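Local coordinates for protein similar to hydroxylamine oxidoreductase (Kuenenia stuttgartiensis, PDB 6H5L) that probably works as an oxidoreductase, passing electrons through its many c-type haems within a large reductase complex of an anammox bacterium, at residues P14-D19 with Q155-F160; F160-E165 with R291-P296; H284-H289 with L347-K352. One frame throughout, in Å; residues are numbered along the deposited sequence.

Interaction 1. Residues P14-D19 with Q155-F160. With HEC (heme c), chain G.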
# COMPACT_ATOMS: atom_id res chain seq x y z
N PRO A 14 -49.76 -5.95 8.82
CA PRO A 14 -49.64 -4.50 8.63
C PRO A 14 -50.75 -3.96 7.75
O PRO A 14 -51.04 -4.50 6.67
CB PRO A 14 -48.27 -4.35 7.97
CG PRO A 14 -47.52 -5.58 8.34
CD PRO A 14 -48.55 -6.67 8.39
N ASP A 15 -51.38 -2.88 8.22
CA ASP A 15 -52.52 -2.27 7.54
C ASP A 15 -52.31 -0.76 7.52
O ASP A 15 -52.33 -0.11 8.57
CB ASP A 15 -53.83 -2.63 8.24
CG ASP A 15 -55.04 -2.00 7.58
OD1 ASP A 15 -55.14 -2.09 6.34
OD2 ASP A 15 -55.89 -1.44 8.30
N LEU A 16 -52.10 -0.21 6.32
CA LEU A 16 -51.94 1.23 6.18
C LEU A 16 -53.20 1.99 6.54
O LEU A 16 -53.13 3.16 6.93
CB LEU A 16 -51.53 1.58 4.74
CG LEU A 16 -50.06 1.47 4.35
CD1 LEU A 16 -49.89 1.67 2.85
CD2 LEU A 16 -49.24 2.48 5.13
N TYR A 17 -54.37 1.35 6.43
CA TYR A 17 -55.65 2.00 6.66
C TYR A 17 -56.24 1.66 8.02
O TYR A 17 -57.47 1.61 8.17
CB TYR A 17 -56.62 1.65 5.54
CG TYR A 17 -56.17 2.15 4.19
CD1 TYR A 17 -55.27 1.42 3.43
CD2 TYR A 17 -56.61 3.37 3.70
CE1 TYR A 17 -54.84 1.88 2.20
CE2 TYR A 17 -56.19 3.84 2.47
CZ TYR A 17 -55.31 3.09 1.72
OH TYR A 17 -54.89 3.55 0.50
N LYS A 18 -55.39 1.41 9.02
CA LYS A 18 -55.86 1.15 10.37
C LYS A 18 -56.55 2.38 10.94
O LYS A 18 -56.11 3.52 10.73
CB LYS A 18 -54.68 0.76 11.26
CG LYS A 18 -55.07 0.29 12.65
CD LYS A 18 -53.89 0.35 13.61
CE LYS A 18 -54.33 0.00 15.02
NZ LYS A 18 -53.28 0.32 16.03
N ASP A 19 -57.66 2.15 11.64
CA ASP A 19 -58.44 3.21 12.29
C ASP A 19 -59.05 4.16 11.27
O ASP A 19 -59.17 5.36 11.50
CB ASP A 19 -57.58 3.97 13.31
CG ASP A 19 -57.11 3.10 14.46
OD1 ASP A 19 -57.93 2.31 14.97
OD2 ASP A 19 -55.93 3.18 14.84
N GLN A 155 -41.32 -2.31 12.66
CA GLN A 155 -41.06 -1.12 13.45
C GLN A 155 -41.09 0.14 12.58
O GLN A 155 -41.66 1.16 12.98
CB GLN A 155 -39.72 -1.24 14.17
CG GLN A 155 -39.36 -0.00 14.98
CD GLN A 155 -37.96 -0.05 15.55
OE1 GLN A 155 -37.37 -1.12 15.69
NE2 GLN A 155 -37.42 1.11 15.89
N GLN A 156 -40.47 0.08 11.40
CA GLN A 156 -40.49 1.24 10.51
C GLN A 156 -41.89 1.53 9.99
O GLN A 156 -42.28 2.69 9.84
CB GLN A 156 -39.52 1.03 9.34
CG GLN A 156 -38.05 1.20 9.70
CD GLN A 156 -37.46 0.00 10.41
OE1 GLN A 156 -38.16 -0.97 10.70
NE2 GLN A 156 -36.16 0.06 10.69
N PHE A 157 -42.66 0.48 9.69
CA PHE A 157 -44.03 0.67 9.22
C PHE A 157 -44.88 1.38 10.27
O PHE A 157 -45.67 2.27 9.94
CB PHE A 157 -44.65 -0.68 8.86
CG PHE A 157 -46.07 -0.59 8.37
CD1 PHE A 157 -46.35 -0.40 7.03
CD2 PHE A 157 -47.13 -0.69 9.26
CE1 PHE A 157 -47.65 -0.32 6.58
CE2 PHE A 157 -48.44 -0.60 8.82
CZ PHE A 157 -48.70 -0.42 7.47
N ASP A 158 -44.73 0.99 11.54
CA ASP A 158 -45.54 1.60 12.59
C ASP A 158 -45.13 3.04 12.86
O ASP A 158 -45.98 3.90 13.07
CB ASP A 158 -45.45 0.76 13.87
CG ASP A 158 -46.11 -0.60 13.72
OD1 ASP A 158 -46.94 -0.76 12.80
OD2 ASP A 158 -45.80 -1.50 14.53
N GLU A 159 -43.82 3.32 12.86
CA GLU A 159 -43.37 4.70 13.04
C GLU A 159 -43.79 5.57 11.87
O GLU A 159 -44.05 6.77 12.04
CB GLU A 159 -41.86 4.74 13.25
CG GLU A 159 -41.41 4.18 14.59
CD GLU A 159 -39.91 4.32 14.81
OE1 GLU A 159 -39.22 4.82 13.91
OE2 GLU A 159 -39.43 3.93 15.90
N PHE A 160 -43.84 5.00 10.66
CA PHE A 160 -44.43 5.72 9.53
C PHE A 160 -45.92 5.93 9.74
O PHE A 160 -46.46 7.00 9.43
CB PHE A 160 -44.16 4.96 8.23
CG PHE A 160 -44.80 5.58 7.02
CD1 PHE A 160 -44.24 6.69 6.41
CD2 PHE A 160 -45.96 5.05 6.49
CE1 PHE A 160 -44.83 7.26 5.30
CE2 PHE A 160 -46.56 5.61 5.37
CZ PHE A 160 -45.99 6.72 4.78
FE HEC G . -37.43 4.24 5.37
CHA HEC G . -34.57 3.72 7.20
CHB HEC G . -38.15 0.89 5.59
CHC HEC G . -40.55 4.80 3.99
CHD HEC G . -36.59 7.48 4.79
NA HEC G . -36.53 2.60 6.23
C1A HEC G . -35.35 2.62 6.95
C2A HEC G . -35.08 1.27 7.40
C3A HEC G . -36.06 0.49 6.96
C4A HEC G . -37.00 1.31 6.21
CMA HEC G . -36.17 -1.03 7.22
CAA HEC G . -33.86 0.83 8.26
CBA HEC G . -32.75 0.28 7.37
CGA HEC G . -31.59 -0.14 8.24
O1A HEC G . -31.53 0.32 9.41
O2A HEC G . -30.73 -0.92 7.77
NB HEC G . -39.03 3.05 4.81
C1B HEC G . -39.16 1.71 5.13
C2B HEC G . -40.54 1.34 4.90
C3B HEC G . -41.20 2.41 4.45
C4B HEC G . -40.26 3.51 4.39
CMB HEC G . -41.11 -0.07 5.14
CAB HEC G . -42.70 2.50 4.08
CBB HEC G . -43.58 2.45 5.34
NC HEC G . -38.39 5.84 4.54
C1C HEC G . -39.68 5.86 4.04
C2C HEC G . -40.01 7.24 3.71
C3C HEC G . -38.88 7.95 3.80
C4C HEC G . -37.86 7.11 4.41
CMC HEC G . -41.29 7.66 2.96
CAC HEC G . -38.72 9.45 3.47
CBC HEC G . -39.55 10.30 4.46
ND HEC G . -35.80 5.40 5.86
C1D HEC G . -35.74 6.77 5.62
C2D HEC G . -34.65 7.32 6.38
C3D HEC G . -34.02 6.15 7.13
C4D HEC G . -34.80 5.00 6.75
CMD HEC G . -34.19 8.79 6.43
CAD HEC G . -32.82 6.19 8.10
CBD HEC G . -33.37 6.00 9.52
CGD HEC G . -32.35 6.40 10.56
O1D HEC G . -32.74 6.50 11.75
O2D HEC G . -31.17 6.61 10.20

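Interaction 2. Residues F160-E165 with R291-P296. With HEC (heme c), chain G.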
# COMPACT_ATOMS: atom_id res chain seq x y z
N PHE A 160 -43.84 5.00 10.66
CA PHE A 160 -44.43 5.72 9.53
C PHE A 160 -45.92 5.93 9.74
O PHE A 160 -46.46 7.00 9.43
CB PHE A 160 -44.16 4.96 8.23
CG PHE A 160 -44.80 5.58 7.02
CD1 PHE A 160 -44.24 6.69 6.41
CD2 PHE A 160 -45.96 5.05 6.49
CE1 PHE A 160 -44.83 7.26 5.30
CE2 PHE A 160 -46.56 5.61 5.37
CZ PHE A 160 -45.99 6.72 4.78
N LEU A 161 -46.61 4.91 10.27
CA LEU A 161 -48.03 5.02 10.55
C LEU A 161 -48.33 6.07 11.62
O LEU A 161 -49.45 6.58 11.67
CB LEU A 161 -48.57 3.65 10.99
CG LEU A 161 -49.90 3.18 10.39
CD1 LEU A 161 -49.78 3.06 8.87
CD2 LEU A 161 -50.32 1.85 11.00
N ARG A 162 -47.35 6.41 12.45
CA ARG A 162 -47.55 7.41 13.50
C ARG A 162 -47.68 8.83 12.95
O ARG A 162 -47.94 9.74 13.74
CB ARG A 162 -46.40 7.35 14.51
CG ARG A 162 -46.42 6.13 15.42
CD ARG A 162 -45.51 6.34 16.62
NE ARG A 162 -45.93 7.49 17.41
CZ ARG A 162 -45.18 8.07 18.34
NH1 ARG A 162 -43.95 7.62 18.59
NH2 ARG A 162 -45.64 9.11 19.01
N GLU A 163 -47.51 9.04 11.64
CA GLU A 163 -47.76 10.36 11.08
C GLU A 163 -49.21 10.78 11.25
O GLU A 163 -49.52 11.98 11.27
CB GLU A 163 -47.37 10.40 9.60
CG GLU A 163 -45.89 10.28 9.33
CD GLU A 163 -45.54 10.53 7.88
OE1 GLU A 163 -44.34 10.65 7.56
OE2 GLU A 163 -46.47 10.61 7.05
N ARG A 164 -50.12 9.81 11.36
CA ARG A 164 -51.53 10.10 11.57
C ARG A 164 -51.78 10.92 12.83
O ARG A 164 -52.80 11.61 12.91
CB ARG A 164 -52.32 8.77 11.62
CG ARG A 164 -53.80 8.91 11.92
CD ARG A 164 -54.58 7.63 11.64
NE ARG A 164 -54.79 7.41 10.22
CZ ARG A 164 -54.39 6.34 9.55
NH1 ARG A 164 -53.75 5.36 10.18
NH2 ARG A 164 -54.63 6.23 8.25
N GLU A 165 -50.86 10.89 13.79
CA GLU A 165 -51.08 11.55 15.07
C GLU A 165 -51.08 13.07 14.95
O GLU A 165 -51.69 13.75 15.78
CB GLU A 165 -50.02 11.10 16.08
CG GLU A 165 -50.17 9.65 16.50
CD GLU A 165 -49.02 9.16 17.35
OE1 GLU A 165 -48.86 7.93 17.48
OE2 GLU A 165 -48.27 10.01 17.89
N ARG A 291 -34.41 11.05 20.98
CA ARG A 291 -35.08 9.91 20.36
C ARG A 291 -35.44 10.28 18.93
O ARG A 291 -36.01 11.34 18.68
CB ARG A 291 -36.34 9.56 21.15
CG ARG A 291 -36.77 8.10 21.13
CD ARG A 291 -38.09 7.97 21.88
NE ARG A 291 -38.30 6.68 22.53
CZ ARG A 291 -37.69 6.31 23.66
NH1 ARG A 291 -36.81 7.12 24.24
NH2 ARG A 291 -37.95 5.13 24.19
N PHE A 292 -35.11 9.39 17.99
CA PHE A 292 -35.44 9.59 16.59
C PHE A 292 -36.60 8.68 16.19
O PHE A 292 -36.92 7.71 16.88
CB PHE A 292 -34.23 9.34 15.70
CG PHE A 292 -33.20 10.44 15.74
CD1 PHE A 292 -32.25 10.48 16.74
CD2 PHE A 292 -33.19 11.43 14.77
CE1 PHE A 292 -31.30 11.50 16.78
CE2 PHE A 292 -32.25 12.45 14.80
CZ PHE A 292 -31.31 12.48 15.81
N ILE A 293 -37.22 9.00 15.06
CA ILE A 293 -38.38 8.27 14.58
C ILE A 293 -38.34 8.24 13.05
O ILE A 293 -37.83 9.16 12.41
CB ILE A 293 -39.70 8.89 15.11
CG1 ILE A 293 -40.90 7.99 14.79
CG2 ILE A 293 -39.89 10.30 14.56
CD1 ILE A 293 -42.18 8.45 15.46
N HIS A 294 -38.88 7.16 12.48
CA HIS A 294 -38.86 6.94 11.03
C HIS A 294 -40.04 7.65 10.36
O HIS A 294 -40.86 7.05 9.66
CB HIS A 294 -38.86 5.45 10.73
CG HIS A 294 -38.72 5.11 9.27
ND1 HIS A 294 -39.74 4.54 8.55
CD2 HIS A 294 -37.68 5.24 8.41
CE1 HIS A 294 -39.34 4.35 7.30
NE2 HIS A 294 -38.09 4.76 7.19
N ASN A 295 -40.13 8.96 10.60
CA ASN A 295 -41.02 9.87 9.90
C ASN A 295 -40.63 11.31 10.24
O ASN A 295 -40.17 11.57 11.36
CB ASN A 295 -42.50 9.61 10.24
CG ASN A 295 -42.97 10.35 11.47
OD1 ASN A 295 -43.23 11.56 11.43
ND2 ASN A 295 -43.11 9.63 12.57
N PRO A 296 -40.77 12.25 9.31
CA PRO A 296 -40.22 13.60 9.52
C PRO A 296 -41.21 14.67 9.99
O PRO A 296 -40.83 15.84 10.01
CB PRO A 296 -39.72 13.95 8.11
CG PRO A 296 -40.74 13.29 7.21
CD PRO A 296 -41.20 12.04 7.92
FE HEC G . -37.43 4.24 5.37
CHA HEC G . -34.57 3.72 7.20
CHB HEC G . -38.15 0.89 5.59
CHC HEC G . -40.55 4.80 3.99
CHD HEC G . -36.59 7.48 4.79
NA HEC G . -36.53 2.60 6.23
C1A HEC G . -35.35 2.62 6.95
C2A HEC G . -35.08 1.27 7.40
C3A HEC G . -36.06 0.49 6.96
C4A HEC G . -37.00 1.31 6.21
CMA HEC G . -36.17 -1.03 7.22
CAA HEC G . -33.86 0.83 8.26
CBA HEC G . -32.75 0.28 7.37
CGA HEC G . -31.59 -0.14 8.24
O1A HEC G . -31.53 0.32 9.41
O2A HEC G . -30.73 -0.92 7.77
NB HEC G . -39.03 3.05 4.81
C1B HEC G . -39.16 1.71 5.13
C2B HEC G . -40.54 1.34 4.90
C3B HEC G . -41.20 2.41 4.45
C4B HEC G . -40.26 3.51 4.39
CMB HEC G . -41.11 -0.07 5.14
CAB HEC G . -42.70 2.50 4.08
CBB HEC G . -43.58 2.45 5.34
NC HEC G . -38.39 5.84 4.54
C1C HEC G . -39.68 5.86 4.04
C2C HEC G . -40.01 7.24 3.71
C3C HEC G . -38.88 7.95 3.80
C4C HEC G . -37.86 7.11 4.41
CMC HEC G . -41.29 7.66 2.96
CAC HEC G . -38.72 9.45 3.47
CBC HEC G . -39.55 10.30 4.46
ND HEC G . -35.80 5.40 5.86
C1D HEC G . -35.74 6.77 5.62
C2D HEC G . -34.65 7.32 6.38
C3D HEC G . -34.02 6.15 7.13
C4D HEC G . -34.80 5.00 6.75
CMD HEC G . -34.19 8.79 6.43
CAD HEC G . -32.82 6.19 8.10
CBD HEC G . -33.37 6.00 9.52
CGD HEC G . -32.35 6.40 10.56
O1D HEC G . -32.74 6.50 11.75
O2D HEC G . -31.17 6.61 10.20

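Interaction 3. Residues H284-H289 with L347-K352. With HEC (heme c), chain I.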
# COMPACT_ATOMS: atom_id res chain seq x y z
N HIS A 284 -35.60 16.82 10.99
CA HIS A 284 -37.03 16.50 11.00
C HIS A 284 -37.36 15.13 11.57
O HIS A 284 -38.44 14.97 12.16
CB HIS A 284 -37.60 16.62 9.59
CG HIS A 284 -37.82 18.03 9.14
ND1 HIS A 284 -38.98 18.72 9.42
CD2 HIS A 284 -37.02 18.89 8.46
CE1 HIS A 284 -38.89 19.94 8.92
NE2 HIS A 284 -37.72 20.07 8.33
N MET A 285 -36.49 14.14 11.41
CA MET A 285 -36.79 12.82 11.96
C MET A 285 -36.43 12.71 13.43
O MET A 285 -36.75 11.68 14.05
CB MET A 285 -36.07 11.73 11.17
CG MET A 285 -36.56 11.62 9.74
SD MET A 285 -36.16 10.03 8.98
CE MET A 285 -37.46 9.93 7.75
N TYR A 286 -35.79 13.72 14.01
CA TYR A 286 -35.70 13.81 15.46
C TYR A 286 -37.09 13.97 16.05
O TYR A 286 -37.86 14.85 15.64
CB TYR A 286 -34.80 14.98 15.85
CG TYR A 286 -34.60 15.17 17.33
CD1 TYR A 286 -33.55 14.57 18.00
CD2 TYR A 286 -35.46 15.98 18.07
CE1 TYR A 286 -33.35 14.75 19.35
CE2 TYR A 286 -35.27 16.18 19.42
CZ TYR A 286 -34.22 15.55 20.06
OH TYR A 286 -34.02 15.73 21.41
N GLU A 287 -37.41 13.11 17.03
CA GLU A 287 -38.71 13.15 17.70
C GLU A 287 -38.68 14.02 18.95
O GLU A 287 -39.30 15.08 18.98
CB GLU A 287 -39.17 11.74 18.04
CG GLU A 287 -40.52 11.69 18.74
CD GLU A 287 -41.05 10.29 18.90
OE1 GLU A 287 -42.22 10.14 19.31
OE2 GLU A 287 -40.30 9.33 18.60
N LYS A 288 -37.93 13.60 19.98
CA LYS A 288 -37.75 14.38 21.21
C LYS A 288 -36.73 13.74 22.14
O LYS A 288 -36.61 12.52 22.20
CB LYS A 288 -39.08 14.55 21.95
CG LYS A 288 -39.78 13.24 22.29
CD LYS A 288 -41.06 13.49 23.08
CE LYS A 288 -41.84 12.21 23.27
NZ LYS A 288 -43.11 12.47 24.01
N HIS A 289 -35.99 14.57 22.90
CA HIS A 289 -35.17 14.09 24.01
C HIS A 289 -34.18 13.01 23.57
O HIS A 289 -34.01 11.99 24.24
CB HIS A 289 -36.05 13.60 25.16
CG HIS A 289 -37.07 14.60 25.60
ND1 HIS A 289 -36.79 15.95 25.71
CD2 HIS A 289 -38.37 14.46 25.97
CE1 HIS A 289 -37.87 16.59 26.12
NE2 HIS A 289 -38.84 15.71 26.28
N LEU A 347 -35.26 22.97 19.74
CA LEU A 347 -34.10 23.57 20.39
C LEU A 347 -33.10 22.52 20.84
O LEU A 347 -31.90 22.81 20.92
CB LEU A 347 -34.55 24.43 21.57
CG LEU A 347 -35.33 25.70 21.18
CD1 LEU A 347 -35.80 26.46 22.42
CD2 LEU A 347 -34.48 26.59 20.29
N GLU A 348 -33.56 21.30 21.13
CA GLU A 348 -32.62 20.23 21.45
C GLU A 348 -31.76 19.88 20.24
O GLU A 348 -30.58 19.53 20.39
CB GLU A 348 -33.38 19.00 21.94
CG GLU A 348 -34.22 19.24 23.19
CD GLU A 348 -34.79 17.96 23.76
OE1 GLU A 348 -34.56 17.68 24.95
OE2 GLU A 348 -35.47 17.23 23.01
N VAL A 349 -32.33 19.96 19.04
CA VAL A 349 -31.55 19.71 17.83
C VAL A 349 -30.53 20.83 17.63
O VAL A 349 -29.33 20.57 17.44
CB VAL A 349 -32.47 19.57 16.61
CG1 VAL A 349 -31.67 19.64 15.32
CG2 VAL A 349 -33.24 18.26 16.68
N CYS A 350 -30.99 22.08 17.66
CA CYS A 350 -30.10 23.20 17.39
C CYS A 350 -29.03 23.36 18.46
O CYS A 350 -27.92 23.81 18.16
CB CYS A 350 -30.91 24.50 17.28
SG CYS A 350 -32.48 24.36 16.39
N ALA A 351 -29.33 22.99 19.71
CA ALA A 351 -28.36 23.16 20.79
C ALA A 351 -27.14 22.26 20.63
O ALA A 351 -26.12 22.50 21.29
CB ALA A 351 -29.02 22.89 22.14
N LYS A 352 -27.22 21.24 19.77
CA LYS A 352 -26.07 20.38 19.54
C LYS A 352 -24.94 21.09 18.80
O LYS A 352 -23.79 20.64 18.87
CB LYS A 352 -26.50 19.13 18.77
CG LYS A 352 -27.51 18.27 19.50
CD LYS A 352 -28.05 17.15 18.62
CE LYS A 352 -28.96 16.22 19.41
NZ LYS A 352 -28.23 15.60 20.54
FE HEC I . -37.20 21.77 7.42
CHA HEC I . -40.01 23.37 8.38
CHB HEC I . -38.89 20.31 4.79
CHC HEC I . -34.27 20.39 6.26
CHD HEC I . -35.58 22.63 10.35
NA HEC I . -39.07 21.90 6.65
C1A HEC I . -40.12 22.48 7.34
C2A HEC I . -41.35 21.98 6.75
C3A HEC I . -41.04 21.14 5.77
C4A HEC I . -39.60 21.07 5.68
CMA HEC I . -42.04 20.37 4.87
CAA HEC I . -42.77 22.36 7.21
CBA HEC I . -43.19 21.41 8.32
CGA HEC I . -42.91 22.07 9.65
O1A HEC I . -42.05 21.54 10.40
O2A HEC I . -43.54 23.12 9.94
NB HEC I . -36.69 20.53 5.84
C1B HEC I . -37.52 20.14 4.82
C2B HEC I . -36.72 19.54 3.78
C3B HEC I . -35.44 19.56 4.18
C4B HEC I . -35.40 20.18 5.49
CMB HEC I . -37.26 18.95 2.46
CAB HEC I . -34.23 19.01 3.40
CBB HEC I . -33.98 19.81 2.10
NC HEC I . -35.30 21.51 8.19
C1C HEC I . -34.22 20.99 7.50
C2C HEC I . -33.01 21.33 8.22
C3C HEC I . -33.39 21.80 9.42
C4C HEC I . -34.82 22.02 9.38
CMC HEC I . -31.62 20.75 7.90
CAC HEC I . -32.45 22.20 10.58
CBC HEC I . -31.64 23.46 10.20
ND HEC I . -37.72 22.82 9.13
C1D HEC I . -36.87 23.10 10.20
C2D HEC I . -37.57 23.96 11.13
C3D HEC I . -38.96 24.19 10.51
C4D HEC I . -38.96 23.44 9.27
CMD HEC I . -37.04 24.53 12.46
CAD HEC I . -40.11 25.03 11.10
CBD HEC I . -40.81 24.18 12.15
CGD HEC I . -41.99 24.92 12.72
O1D HEC I . -41.78 25.79 13.61
O2D HEC I . -43.13 24.63 12.30

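Interaction 1. Residues P14-D19 with Q155-F160
Pro14 lays its CB over one face of the Phe157 ring. The carbon sits 3.9 Å from the centroid of that ring and 14° off the ring normal, a CH-pi contact displaced somewhat toward the rim. Phe157 reaches the loop because its CG stands anti to the backbone N (chi1 180°), which carries the ring out from helix 154-161.

Asp15 meets the same ring with its backbone. Its C lies at the edge, close to the ring plane, 3.6 Å from Phe157 CZ. The carboxylate of Asp15 takes no part in this packing and forms a salt bridge with Lys29. From Asp15 to Lys18 the chain makes a type I beta turn.

Leu16 gives the loop its main apolar contact. Its CD2 comes 3.5 Å from Phe157 CE1, and its CG lies 3.7 Å from the same CE1. CD2 also touches the next ring along the helix, at the edge and near its plane, 4.1 Å from Phe160 CE2. One methyl thus bridges two aromatic rings three residues apart. The backbone N of Leu16 is hydrogen-bonded to Glu147. Tyr17 turns away from the helix and packs on helix 22-28.

No hydrogen bond joins the two segments, so the contact rests on carbon packing. On the helix, Phe160 and Gln156 also touch a heme c. Phe160 CD2 lies 3.7 Å from HEC CBB. Gln156 CG lies 3.5 Å from HEC C3A; beyond it the chain bends at chi2 (79°), with CD near the HEC methyl CMA. The arrangement is that of a haem pocket in a multihaem cytochrome: a short helix supplies pocket residues, and an N-terminal loop packs on its aromatic side chains.

Interaction 2. Residues F160-E165 with R291-P296
Asn295 and Glu163 run alongside each other, pointing opposite ways. Glu163 OE1 lies 3.4 Å from Asn295 CB, and the carboxylate and amide planes are 79° apart. Glu163 OE1 also comes 3.5 Å from Pro296 CD. The polar ends have other partners: Glu163 OE2 accepts from Leu172 N, and Asn295 OD1 from Val297 N.

Phe160, the third major contributor, meets the other segment mainly through its backbone side. Its N is 3.8 Å from His294 O, and its CA faces Asn295 CB.

His294 is the centre of an inverse gamma turn, and its NE2 binds the haem iron at 2.0 Å. His213 holds the other axial position, giving the bis-histidine ligation common in multihaem cytochromes.

The Arg162 side chain lies across that of Ile293, roughly perpendicular, NH1 3.7 Å from Ile293 CD1. The chain bends at chi3 (61°) and grips Glu165 side-on. Arg162 NH2 meets the syn lone pair of Glu165 OE2 at 3.0 Å, close to the guanidinium plane, and NE bonds to OE1 from above the carboxylate plane. NH1 forms a salt bridge with Glu287. An alanine in place of Arg162 would probably leave the carboxylates of Glu165 and Glu287 without this mate and uncover Ile293 CD1.

Interaction 3. Residues H284-H289 with L347-K352
Tyr286 presents a face to Val349 and its hydroxyl edge to Glu348. Val349 CG2 sits over that face, 3.7 Å from the ring centroid, in a CH-pi contact offset toward the rim. Glu348 OE2 lies at the edge, in the ring plane, while the carboxylate itself is turned 82° from the ring. The ring of His289 has Lys288 CB over one face and Glu348 OE1 at its edge. The pairing of His289 with Glu348 is a His-carboxylate hydrogen bond. It joins the end of a two-stranded hairpin, with a classic beta bulge at Glu287 and Lys288 opposite Arg291, to helix 337-350.

Glu348 is the hub. It is buried, and three hydrogen bonds from this hairpin grip its carboxylate. Tyr286 OH donates to Glu348 OE2 at 2.6 Å, coming from above the carboxylate plane. His289 N donates to the same OE2 at 2.7 Å, on the syn side. The third, from His289 ND1, goes to OE1. Glu348 OE1 forms a salt bridge with Lys40 of the neighbouring cytochrome protein chain as well. This positive charge would probably help keep the carboxylate ionised. His289 stacks edge-to-face on Phe162 of that chain, and Tyr286 packs on its Leu38, so the contact belongs to the interface between subunits.

Haem sites lie on both segments. His284 NE2 binds the iron of one heme c at 2.0 Å, with His477 as the other ligand. Cys350 is covalently linked to another heme c. Tyr286 CG stands anti to the backbone N (chi1 -179°), in contact with Val349 CG2 at 3.4 Å. His289 ND1 donates in its own ring plane to Glu348 OE1, 2.9 Å away, with an N-H...O angle of 161°.

How the interactions relate
All three contacts are largely buried, but they differ in place and chemistry. Interactions 1 and 2 share Phe160 and helix 154-161 and touch the same heme c. Their centres are about 10 Å apart. Glu159 ties them, its OE1 accepting from His294 N. Interaction 1 is apolar packing, whereas interaction 2 mixes haem ligation with charged side chains. Interaction 3 lies farthest from the chain's centre, at a subunit interface, and is the one with hydrogen bonds across its segments. Interactions 2 and 3 meet through the hairpin of strands 286-288 and 291-292, where Ile293 N probably bonds to Met285 O. Interactions 1 and 3 do not touch.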